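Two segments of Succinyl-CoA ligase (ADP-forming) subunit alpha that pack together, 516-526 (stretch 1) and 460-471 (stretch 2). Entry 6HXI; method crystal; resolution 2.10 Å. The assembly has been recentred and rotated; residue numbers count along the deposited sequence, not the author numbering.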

# COMPACT_ATOMS: atom_id res chain seq x y z
N THR B 516 -6.10 2.06 -37.60
CA THR B 516 -4.94 2.61 -36.88
C THR B 516 -4.84 4.12 -37.21
O THR B 516 -3.76 4.58 -37.57
CB THR B 516 -3.63 1.87 -37.26
OG1 THR B 516 -3.32 2.13 -38.63
CG2 THR B 516 -3.68 0.34 -37.04
N GLU B 517 -5.96 4.87 -37.12
CA GLU B 517 -6.02 6.31 -37.42
C GLU B 517 -5.14 7.16 -36.48
O GLU B 517 -4.40 8.03 -36.94
CB GLU B 517 -7.48 6.78 -37.37
CG GLU B 517 -7.74 8.09 -38.12
CD GLU B 517 -9.14 8.68 -38.00
OE1 GLU B 517 -9.79 8.49 -36.94
OE2 GLU B 517 -9.55 9.40 -38.94
N LEU B 518 -5.20 6.89 -35.16
CA LEU B 518 -4.40 7.65 -34.22
C LEU B 518 -2.92 7.25 -34.34
O LEU B 518 -2.04 8.11 -34.20
CB LEU B 518 -4.96 7.59 -32.81
CG LEU B 518 -4.36 8.60 -31.81
CD1 LEU B 518 -4.53 10.03 -32.28
CD2 LEU B 518 -4.93 8.38 -30.42
N LEU B 519 -2.66 5.98 -34.75
CA LEU B 519 -1.29 5.56 -34.98
C LEU B 519 -0.70 6.26 -36.22
O LEU B 519 0.43 6.73 -36.15
CB LEU B 519 -1.12 4.03 -35.04
CG LEU B 519 0.28 3.54 -35.44
CD1 LEU B 519 1.30 3.74 -34.31
CD2 LEU B 519 0.23 2.08 -35.86
N ASN B 520 -1.51 6.41 -37.29
CA ASN B 520 -1.04 7.09 -38.50
C ASN B 520 -0.70 8.57 -38.21
O ASN B 520 0.33 9.06 -38.67
CB ASN B 520 -1.99 6.91 -39.68
CG ASN B 520 -2.18 5.47 -40.16
OD1 ASN B 520 -1.30 4.60 -40.06
ND2 ASN B 520 -3.36 5.21 -40.71
N TYR B 521 -1.52 9.23 -37.38
CA TYR B 521 -1.27 10.61 -36.93
C TYR B 521 0.01 10.61 -36.08
O TYR B 521 0.91 11.43 -36.29
CB TYR B 521 -2.49 11.09 -36.09
CG TYR B 521 -2.40 12.54 -35.64
CD1 TYR B 521 -2.89 13.58 -36.44
CD2 TYR B 521 -1.85 12.88 -34.41
CE1 TYR B 521 -2.81 14.90 -36.04
CE2 TYR B 521 -1.77 14.21 -33.99
CZ TYR B 521 -2.24 15.22 -34.82
OH TYR B 521 -2.14 16.53 -34.42
N ALA B 522 0.12 9.65 -35.13
CA ALA B 522 1.27 9.57 -34.24
C ALA B 522 2.58 9.45 -34.98
O ALA B 522 3.54 10.12 -34.58
CB ALA B 522 1.12 8.44 -33.24
N LEU B 523 2.60 8.63 -36.06
CA LEU B 523 3.77 8.42 -36.92
C LEU B 523 4.10 9.69 -37.72
O LEU B 523 5.26 9.86 -38.04
CB LEU B 523 3.63 7.18 -37.85
CG LEU B 523 3.50 5.79 -37.16
CD1 LEU B 523 3.18 4.72 -38.16
CD2 LEU B 523 4.77 5.42 -36.40
N GLN B 524 3.11 10.56 -38.05
CA GLN B 524 3.34 11.85 -38.72
C GLN B 524 4.02 12.79 -37.73
O GLN B 524 4.92 13.52 -38.13
CB GLN B 524 2.02 12.48 -39.22
CG GLN B 524 1.47 11.88 -40.51
CD GLN B 524 0.16 12.55 -40.92
OE1 GLN B 524 -0.92 12.28 -40.37
NE2 GLN B 524 0.23 13.44 -41.90
N VAL B 525 3.56 12.81 -36.44
CA VAL B 525 4.15 13.61 -35.34
C VAL B 525 5.62 13.17 -35.11
O VAL B 525 6.50 14.04 -34.96
CB VAL B 525 3.34 13.53 -34.02
CG1 VAL B 525 4.10 14.16 -32.86
CG2 VAL B 525 1.95 14.15 -34.17
N GLU B 526 5.86 11.83 -35.10
CA GLU B 526 7.18 11.22 -34.93
C GLU B 526 8.18 11.62 -36.04
O GLU B 526 9.36 11.82 -35.74
CB GLU B 526 7.05 9.70 -34.82
CG GLU B 526 8.31 8.97 -34.37
CD GLU B 526 8.35 7.51 -34.78
OE1 GLU B 526 7.82 7.18 -35.87
OE2 GLU B 526 8.89 6.69 -34.00
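Stretch 2 (460-471) EFKRAQETGLAP

How does stretch 2 lie on stretch 1? Residues 460-466 are the end of a helix that begins earlier in the chain, and it crosses helix 517-526 almost perpendicularly, at 94°, with the axes 10.2 Å apart at their closest.

What do Phe-461 and Lys-462 contribute? Phe-461, chi1 m, starts sideways but its ring reaches into a hole among Leu-518, Tyr-521, Ala-522 and Val-525; CE2 lies 3.9 Å from both Ala-522 CB and Val-525 CB. Lys-462 points away, and its NZ forms a salt bridge with Glu-466 OE1 at 2.8 Å.

Where does Tyr-521 fit? It is the reciprocal knob, set among Phe-461, Ala-464, Gln-465 and Pro-471. Ala-464 points toward stretch 1, its CB 4.0 Å from Tyr-521 CE2 and 3.4 Å from Tyr-521 OH. Gln-465 CB sits over the ring face, 3.9 Å from the Tyr-521 centroid, and also 3.6 Å from Leu-518 CD1.

What happens after the helix? Gly-468, with phi 82°, leaves the helical conformation, and the extended backbone of Leu-469 and Ala-470 follows. Leu-469 O accepts a 2.8 Å hydrogen bond from Tyr-521 OH, the only one across the stretches. Pro-471 then begins a new helix, its CG 3.6 Å from Gln-524 CB and its CB 3.8 Å from Val-525 CG2.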

# COMPACT_ATOMS: atom_id res chain seq x y z
N GLU B 460 -3.17 13.41 -24.93
CA GLU B 460 -2.61 14.46 -25.77
C GLU B 460 -2.73 14.19 -27.25
O GLU B 460 -3.10 15.12 -27.99
CB GLU B 460 -1.14 14.78 -25.39
CG GLU B 460 -1.02 15.56 -24.08
CD GLU B 460 -2.00 16.70 -23.83
OE1 GLU B 460 -2.58 16.76 -22.72
OE2 GLU B 460 -2.19 17.54 -24.74
N PHE B 461 -2.41 12.96 -27.70
CA PHE B 461 -2.53 12.61 -29.13
C PHE B 461 -4.00 12.59 -29.57
O PHE B 461 -4.30 13.10 -30.63
CB PHE B 461 -1.82 11.28 -29.46
CG PHE B 461 -0.32 11.41 -29.61
CD1 PHE B 461 0.51 11.50 -28.49
CD2 PHE B 461 0.27 11.51 -30.87
CE1 PHE B 461 1.90 11.64 -28.64
CE2 PHE B 461 1.66 11.64 -31.01
CZ PHE B 461 2.46 11.68 -29.90
N LYS B 462 -4.91 12.02 -28.75
CA LYS B 462 -6.34 11.95 -29.09
C LYS B 462 -6.90 13.39 -29.30
O LYS B 462 -7.54 13.65 -30.32
CB LYS B 462 -7.14 11.20 -28.00
CG LYS B 462 -8.48 10.71 -28.46
CD LYS B 462 -9.48 10.52 -27.34
CE LYS B 462 -10.80 10.15 -27.99
NZ LYS B 462 -11.97 10.83 -27.38
N ARG B 463 -6.63 14.30 -28.37
CA ARG B 463 -7.07 15.69 -28.42
C ARG B 463 -6.56 16.41 -29.68
O ARG B 463 -7.36 16.96 -30.42
CB ARG B 463 -6.65 16.43 -27.12
CG ARG B 463 -6.95 17.92 -27.12
CD ARG B 463 -6.16 18.69 -26.08
NE ARG B 463 -4.71 18.51 -26.23
CZ ARG B 463 -3.92 19.21 -27.04
NH1 ARG B 463 -4.44 20.16 -27.82
NH2 ARG B 463 -2.62 18.97 -27.09
N ALA B 464 -5.27 16.33 -29.98
CA ALA B 464 -4.70 16.96 -31.16
C ALA B 464 -5.39 16.50 -32.42
O ALA B 464 -5.86 17.33 -33.19
CB ALA B 464 -3.20 16.68 -31.23
N GLN B 465 -5.49 15.17 -32.62
CA GLN B 465 -6.08 14.54 -33.78
C GLN B 465 -7.58 14.82 -33.88
O GLN B 465 -8.06 15.00 -34.99
CB GLN B 465 -5.78 13.04 -33.73
CG GLN B 465 -5.98 12.30 -35.05
CD GLN B 465 -7.19 11.41 -35.11
OE1 GLN B 465 -7.84 11.10 -34.10
NE2 GLN B 465 -7.50 10.94 -36.29
N GLU B 466 -8.30 14.91 -32.74
CA GLU B 466 -9.75 15.18 -32.69
C GLU B 466 -10.03 16.64 -33.08
O GLU B 466 -10.79 16.89 -34.03
CB GLU B 466 -10.32 14.98 -31.26
CG GLU B 466 -10.86 13.60 -30.93
CD GLU B 466 -11.32 13.48 -29.49
OE1 GLU B 466 -12.39 12.87 -29.26
OE2 GLU B 466 -10.64 14.02 -28.59
N THR B 467 -9.40 17.60 -32.35
CA THR B 467 -9.56 19.04 -32.56
C THR B 467 -9.06 19.49 -33.95
O THR B 467 -9.14 20.67 -34.29
CB THR B 467 -8.94 19.84 -31.41
OG1 THR B 467 -7.52 19.71 -31.43
CG2 THR B 467 -9.50 19.44 -30.04
N GLY B 468 -8.59 18.54 -34.75
CA GLY B 468 -8.14 18.78 -36.11
C GLY B 468 -6.74 19.32 -36.31
O GLY B 468 -6.33 19.51 -37.46
N LEU B 469 -5.97 19.57 -35.21
CA LEU B 469 -4.58 20.07 -35.28
C LEU B 469 -3.74 19.27 -36.26
O LEU B 469 -3.74 18.04 -36.21
CB LEU B 469 -3.89 20.03 -33.91
CG LEU B 469 -4.38 20.95 -32.80
CD1 LEU B 469 -3.58 20.74 -31.55
CD2 LEU B 469 -4.29 22.42 -33.21
N ALA B 470 -3.04 19.94 -37.19
CA ALA B 470 -2.14 19.23 -38.09
C ALA B 470 -0.93 18.76 -37.22
O ALA B 470 -0.60 19.46 -36.26
CB ALA B 470 -1.68 20.15 -39.21
N PRO B 471 -0.30 17.58 -37.48
CA PRO B 471 0.85 17.15 -36.66
C PRO B 471 1.86 18.25 -36.33
O PRO B 471 2.30 18.34 -35.18
CB PRO B 471 1.47 16.03 -37.49
CG PRO B 471 0.34 15.47 -38.25
CD PRO B 471 -0.55 16.62 -38.58